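Local atomic coordinates of alpha-glucosidase (Pseudoalteromonas sp. K8, PDB entry 5HQA), a protein that hydrolyses alpha-glucosides as a chloride-activated enzyme of glycoside hydrolase family 97, with a calcium ion bound at its sugar pocket. Residues Thr230-Glu235 / Val241-Ile246; Arg100-Asp105 / Leu247-Pro252. All blocks are in the same frame, centred on the assembly; numbering follows the deposited sequence. Where two conformers were deposited one is given.

Contact 1: residues Thr230-Glu235 / Val241-Ile246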
loop_
_atom_site.group_PDB
_atom_site.type_symbol
_atom_site.label_atom_id
_atom_site.label_comp_id
_atom_site.label_asym_id
_atom_site.label_seq_id
_atom_site.Cartn_x
_atom_site.Cartn_y
_atom_site.Cartn_z
ATOM N N THR A 230 3.682 13.550 -6.701
ATOM C CA THR A 230 4.207 13.857 -5.375
ATOM C C THR A 230 5.707 13.619 -5.314
ATOM O O THR A 230 6.219 12.639 -5.867
ATOM C CB THR A 230 3.509 13.046 -4.254
ATOM O OG1 THR A 230 3.760 11.645 -4.417
ATOM C CG2 THR A 230 2.010 13.274 -4.282
ATOM N N ILE A 231 6.404 14.528 -4.632
ATOM C CA ILE A 231 7.841 14.433 -4.407
ATOM C C ILE A 231 8.066 14.630 -2.915
ATOM O O ILE A 231 8.049 15.764 -2.422
ATOM C CB ILE A 231 8.633 15.462 -5.220
ATOM C CG1 ILE A 231 8.257 15.370 -6.709
ATOM C CG2 ILE A 231 10.127 15.239 -5.013
ATOM C CD1 ILE A 231 8.810 16.519 -7.560
ATOM N N GLN A 232 8.268 13.534 -2.188
ATOM C CA GLN A 232 8.631 13.631 -0.782
ATOM C C GLN A 232 10.126 13.878 -0.666
ATOM O O GLN A 232 10.922 13.292 -1.407
ATOM C CB GLN A 232 8.257 12.349 -0.038
ATOM C CG GLN A 232 6.755 12.111 0.048
ATOM C CD GLN A 232 6.414 10.900 0.887
ATOM O OE1 GLN A 232 5.896 9.892 0.387
ATOM N NE2 GLN A 232 6.690 10.997 2.176
ATOM N N ILE A 233 10.506 14.747 0.267
ATOM C CA ILE A 233 11.900 15.135 0.464
ATOM C C ILE A 233 12.155 15.218 1.959
ATOM O O ILE A 233 11.411 15.897 2.675
ATOM C CB ILE A 233 12.214 16.493 -0.198
ATOM C CG1 ILE A 233 11.820 16.487 -1.681
ATOM C CG2 ILE A 233 13.686 16.861 0.003
ATOM C CD1 ILE A 233 11.805 17.875 -2.321
ATOM N N GLY A 234 13.211 14.562 2.433
ATOM C CA GLY A 234 13.555 14.654 3.843
ATOM C C GLY A 234 15.025 14.403 4.101
ATOM O O GLY A 234 15.717 13.749 3.311
ATOM N N GLU A 235 15.499 14.934 5.235
ATOM C CA GLU A 235 16.894 14.715 5.618
ATOM C C GLU A 235 17.157 13.267 5.993
ATOM O O GLU A 235 18.297 12.802 5.889
ATOM C CB GLU A 235 17.301 15.572 6.812
ATOM C CG GLU A 235 16.820 16.970 6.832
ATOM C CD GLU A 235 17.244 17.633 8.111
ATOM O OE1 GLU A 235 18.299 18.291 8.096
ATOM O OE2 GLU A 235 16.554 17.452 9.136
ATOM N N VAL A 241 8.676 8.391 5.818
ATOM C CA VAL A 241 7.640 7.553 6.410
ATOM C C VAL A 241 6.620 8.403 7.166
ATOM O O VAL A 241 5.406 8.201 7.036
ATOM C CB VAL A 241 8.291 6.495 7.318
ATOM C CG1 VAL A 241 7.236 5.749 8.090
ATOM C CG2 VAL A 241 9.147 5.532 6.488
ATOM N N ASN A 242 7.089 9.373 7.948
ATOM C CA ASN A 242 6.224 10.116 8.864
ATOM C C ASN A 242 5.414 11.228 8.191
ATOM O O ASN A 242 4.822 12.047 8.891
ATOM C CB ASN A 242 7.066 10.687 10.006
ATOM C CG ASN A 242 7.593 9.600 10.908
ATOM O OD1 ASN A 242 6.903 8.606 11.152
ATOM N ND2 ASN A 242 8.820 9.763 11.395
ATOM N N SER A 243 5.337 11.261 6.874
ATOM C CA SER A 243 4.577 12.293 6.183
ATOM C C SER A 243 3.143 11.830 5.904
ATOM O O SER A 243 2.893 10.649 5.653
ATOM C CB SER A 243 5.273 12.659 4.870
ATOM O OG SER A 243 4.475 13.547 4.111
ATOM N N ASP A 244 2.200 12.779 5.959
ATOM C CA ASP A 244 0.809 12.547 5.579
ATOM C C ASP A 244 0.471 13.118 4.201
ATOM O O ASP A 244 -0.708 13.327 3.893
ATOM C CB ASP A 244 -0.134 13.159 6.616
ATOM C CG ASP A 244 -0.069 12.455 7.957
ATOM O OD1 ASP A 244 -0.284 11.224 8.007
ATOM O OD2 ASP A 244 0.194 13.141 8.970
ATOM N N ILE A 245 1.476 13.388 3.370
ATOM C CA ILE A 245 1.223 14.147 2.149
ATOM C C ILE A 245 0.262 13.399 1.223
ATOM O O ILE A 245 -0.616 14.011 0.603
ATOM C CB ILE A 245 2.552 14.501 1.457
ATOM C CG1 ILE A 245 2.310 15.469 0.304
ATOM C CG2 ILE A 245 3.285 13.240 0.969
ATOM C CD1 ILE A 245 3.598 16.006 -0.276
ATOM N N ILE A 246 0.369 12.066 1.145
ATOM C CA ILE A 246 -0.505 11.329 0.228
ATOM C C ILE A 246 -1.965 11.490 0.643
ATOM O O ILE A 246 -2.829 11.824 -0.178
ATOM C CB ILE A 246 -0.103 9.844 0.149
ATOM C CG1 ILE A 246 1.329 9.692 -0.387
ATOM C CG2 ILE A 246 -1.084 9.082 -0.744
ATOM C CD1 ILE A 246 1.558 10.357 -1.747
#
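Gln232 lies over the Ser243 bend and the start of helix 245-248, the second helix after its own strand, and its aliphatic part and its amide end touch different residues there. Gln232 CG rests on the CG2 branch of Ile245 at 3.8 Å, and CD sits almost as near the same methyl, the two side chains running past each other in opposite directions. Farther out, Gln232 NE2 comes within 3.5 Å of Ser243 CB, a packing contact and not a polar one: the amide nitrogen gives its hydrogen bond to the backbone O of Leu240, in helix 237-241 just before the second segment. That bond fixes the far end of the glutamine, while the extended chain beyond CG carries it there.

Two residues earlier on the same face of the strand, Thr230 meets Ile246 nearly at right angles. The CD1 methyl of Ile246 touches OG1 of Thr230 at 3.7 Å and also lies close to CG2, so it spans both branches of the threonine. The side chain of Ile246 does not set out toward the strand; the two bends, chi1 -61° and chi2 -56°, together bring CD1 nearer.

Ser243 also shapes the lead into the helix: with chi1 at 173°, Ser243 OG swings away from its own backbone N and accepts from Ile245 N at 3.1 Å, an ST turn. The same OG is hydrogen-bonded to Ser106 OG. Asp244, at the N-cap position without a capping bond from its side chain, instead forms a salt bridge with Arg73.

Strand 224-234 is paired with 107-114 and 181-187 in a large antiparallel sheet. Ile231 and Ile233 send their side chains to strand 22-27 of the other sheet, whereas Thr230 and Gln232 face helix 245-248.

Contact 2: residues Arg100-Asp105 / Leu247-Pro252. With FMT (formic acid), chain I.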
loop_
_atom_site.group_PDB
_atom_site.type_symbol
_atom_site.label_atom_id
_atom_site.label_comp_id
_atom_site.label_asym_id
_atom_site.label_seq_id
_atom_site.Cartn_x
_atom_site.Cartn_y
_atom_site.Cartn_z
ATOM N N ARG A 100 -1.174 23.466 -10.316
ATOM C CA ARG A 100 -1.331 23.817 -8.912
ATOM C C ARG A 100 -0.247 23.085 -8.137
ATOM O O ARG A 100 -0.131 21.863 -8.251
ATOM C CB ARG A 100 -2.720 23.425 -8.407
ATOM C CG ARG A 100 -3.021 23.843 -6.964
ATOM C CD ARG A 100 -4.446 23.429 -6.552
ATOM N NE ARG A 100 -5.432 23.975 -7.482
ATOM C CZ ARG A 100 -6.026 25.160 -7.357
ATOM N NH1 ARG A 100 -5.771 25.956 -6.318
ATOM N NH2 ARG A 100 -6.888 25.549 -8.286
ATOM N N PHE A 101 0.555 23.830 -7.375
ATOM C CA PHE A 101 1.612 23.272 -6.530
ATOM C C PHE A 101 1.250 23.462 -5.068
ATOM O O PHE A 101 0.848 24.558 -4.667
ATOM C CB PHE A 101 2.956 23.951 -6.787
ATOM C CG PHE A 101 3.505 23.722 -8.162
ATOM C CD1 PHE A 101 4.496 22.770 -8.378
ATOM C CD2 PHE A 101 3.043 24.464 -9.231
ATOM C CE1 PHE A 101 5.009 22.557 -9.647
ATOM C CE2 PHE A 101 3.559 24.262 -10.499
ATOM C CZ PHE A 101 4.538 23.302 -10.703
ATOM N N LYS A 102 1.421 22.409 -4.268
ATOM C CA LYS A 102 1.271 22.489 -2.820
ATOM C C LYS A 102 2.601 22.106 -2.192
ATOM O O LYS A 102 3.121 21.021 -2.457
ATOM C CB LYS A 102 0.150 21.573 -2.321
ATOM C CG LYS A 102 -1.246 22.002 -2.763
ATOM C CD LYS A 102 -2.310 21.085 -2.194
ATOM C CE LYS A 102 -3.710 21.616 -2.439
ATOM N NZ LYS A 102 -4.719 20.812 -1.681
ATOM N N ALA A 103 3.157 22.997 -1.375
ATOM C CA ALA A 103 4.466 22.783 -0.765
ATOM C C ALA A 103 4.268 22.558 0.728
ATOM O O ALA A 103 3.826 23.469 1.442
ATOM C CB ALA A 103 5.389 23.972 -1.027
ATOM N N PHE A 104 4.580 21.348 1.185
ATOM C CA PHE A 104 4.571 20.962 2.591
ATOM C C PHE A 104 6.001 20.917 3.114
ATOM O O PHE A 104 6.959 20.839 2.342
ATOM C CB PHE A 104 3.943 19.580 2.790
ATOM C CG PHE A 104 2.562 19.433 2.223
ATOM C CD1 PHE A 104 1.453 19.441 3.066
ATOM C CD2 PHE A 104 2.372 19.237 0.860
ATOM C CE1 PHE A 104 0.179 19.289 2.560
ATOM C CE2 PHE A 104 1.100 19.080 0.341
ATOM C CZ PHE A 104 0.000 19.110 1.196
ATOM N N ASP A 105 6.143 20.923 4.442
ATOM C CA ASP A 105 7.478 20.729 5.002
ATOM C C ASP A 105 8.074 19.373 4.622
ATOM O O ASP A 105 9.299 19.235 4.607
ATOM C CB ASP A 105 7.452 20.874 6.520
ATOM C CG ASP A 105 7.227 22.308 6.955
ATOM O OD1 ASP A 105 7.376 23.222 6.110
ATOM O OD2 ASP A 105 6.914 22.526 8.145
ATOM N N LEU A 247 -2.267 11.270 1.925
ATOM C CA LEU A 247 -3.638 11.470 2.390
ATOM C C LEU A 247 -4.085 12.911 2.205
ATOM O O LEU A 247 -5.230 13.167 1.811
ATOM C CB LEU A 247 -3.769 11.082 3.860
ATOM C CG LEU A 247 -3.749 9.589 4.196
ATOM C CD1 LEU A 247 -3.704 9.435 5.712
ATOM C CD2 LEU A 247 -4.976 8.893 3.621
ATOM N N ASN A 248 -3.206 13.870 2.513
ATOM C CA ASN A 248 -3.604 15.278 2.465
ATOM C C ASN A 248 -3.946 15.739 1.057
ATOM O O ASN A 248 -4.650 16.744 0.897
ATOM C CB ASN A 248 -2.503 16.164 3.041
ATOM C CG ASN A 248 -2.642 16.343 4.540
ATOM O OD1 ASN A 248 -3.756 16.376 5.062
ATOM N ND2 ASN A 248 -1.517 16.454 5.238
ATOM N N LEU A 249 -3.471 15.037 0.036
ATOM C CA LEU A 249 -3.760 15.439 -1.331
ATOM C C LEU A 249 -5.031 14.803 -1.875
ATOM O O LEU A 249 -5.410 15.089 -3.008
ATOM C CB LEU A 249 -2.571 15.106 -2.232
ATOM C CG LEU A 249 -1.348 15.981 -1.959
ATOM C CD1 LEU A 249 -0.210 15.544 -2.839
ATOM C CD2 LEU A 249 -1.666 17.468 -2.199
ATOM N N ASN A 250 -5.702 13.959 -1.101
ATOM C CA ASN A 250 -6.942 13.344 -1.545
ATOM C C ASN A 250 -8.160 14.122 -1.058
ATOM O O ASN A 250 -8.103 14.873 -0.078
ATOM C CB ASN A 250 -7.016 11.896 -1.067
ATOM C CG ASN A 250 -6.270 10.964 -1.986
ATOM O OD1 ASN A 250 -6.859 10.384 -2.903
ATOM N ND2 ASN A 250 -4.955 10.859 -1.791
ATOM N N GLU A 251 -9.273 13.927 -1.768
ATOM C CA GLU A 251 -10.522 14.578 -1.406
ATOM C C GLU A 251 -11.066 13.991 -0.104
ATOM O O GLU A 251 -10.834 12.817 0.203
ATOM C CB GLU A 251 -11.566 14.410 -2.508
ATOM C CG GLU A 251 -11.195 15.018 -3.846
ATOM C CD GLU A 251 -12.349 14.982 -4.832
ATOM O OE1 GLU A 251 -13.276 15.812 -4.710
ATOM O OE2 GLU A 251 -12.336 14.107 -5.723
ATOM N N PRO A 252 -11.802 14.784 0.672
ATOM C CA PRO A 252 -12.388 14.258 1.912
ATOM C C PRO A 252 -13.397 13.145 1.650
ATOM O O PRO A 252 -13.985 13.034 0.569
ATOM C CB PRO A 252 -13.070 15.484 2.534
ATOM C CG PRO A 252 -12.408 16.656 1.898
ATOM C CD PRO A 252 -12.038 16.227 0.510
HETATM C C FMT I . -6.915 29.285 -7.222
HETATM O O1 FMT I . -6.814 28.839 -8.365
HETATM O O2 FMT I . -7.698 28.841 -6.377
HETATM O O HOH W 1 -3.893 19.387 0.888
HETATM O O HOH W 2 -5.775 18.307 -2.538
#
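Leu249 touches both Lys102 and Phe104, two places apart on the same strand, with one methyl, CD2. Leu249 CD2 meets Lys102 CD at 3.7 Å and Phe104 CE2 at 4.1 Å, approaching the ring at its edge and near its plane. The leucine side chain does not set out toward the strand; chi2 of 177° sets CD1 anti to CA and leaves CD2 as the branch turned to Lys102 and Phe104. In both cases the paired side chains pass one another in opposite senses.

Asn248 supplies the other contact with the ring: its CB lies 4.1 Å from Phe104 CE1, and the amide and ring planes are only 3° apart in tilt. This is not a stack, since only the CB touches. The amide is turned to other partners and is held at both ends, OD1 by Trp66 NE1 and ND2 by Val77 O. A second ring, that of His80, meets Phe104 with the planes at about 45°.

Lys102 combines an apolar stem with a charged tip. From CG outward its chain is fully extended, which takes NZ beyond Leu249 to two waters. One, its O 2.7 Å from Asn248 O, also lies at the edge of the Phe104 ring; the other reaches Leu249 O in a longer bond of 3.3 Å from the water O. The ammonium thus meets two backbone carbonyls near the C-terminal end of helix 245-248 through water, where its charge would probably be favourable. Farther along the strand, Arg100 bends at chi3, forms salt bridges with Glu113 and Glu82 and also hydrogen-bonds a formic acid molecule, weakly through NH1, probably from the crystallisation liquor.

Such packing of a short helix and the chain leaving it on one sheet, while Phe101 and Ala103 point to strand 10-15 of the other, fits the beta-sandwich of the galactose-mutarotase-like N-terminal domain of family 97.

Overall arrangement
From the N terminus the first of the four segments reached is on strand 95-104; the chain then runs through about 120 residues, with many strands and little helix, before strand 224-234 arrives. The two strands belong to one sheet and are separated there only by 107-114. Contact 1 closes a short loop, turning 224-234 through helix 237-241 back onto its own face; contact 2 closes the long one, so the small loop lies wholly within the large. Helix 245-248 serves both, its start in contact 1 and its end in contact 2. They join directly: Thr230 CG2 packs on Leu249 CD1 at 3.5 Å, and Ile245 CD1 on Phe104 CD2 at 3.6 Å.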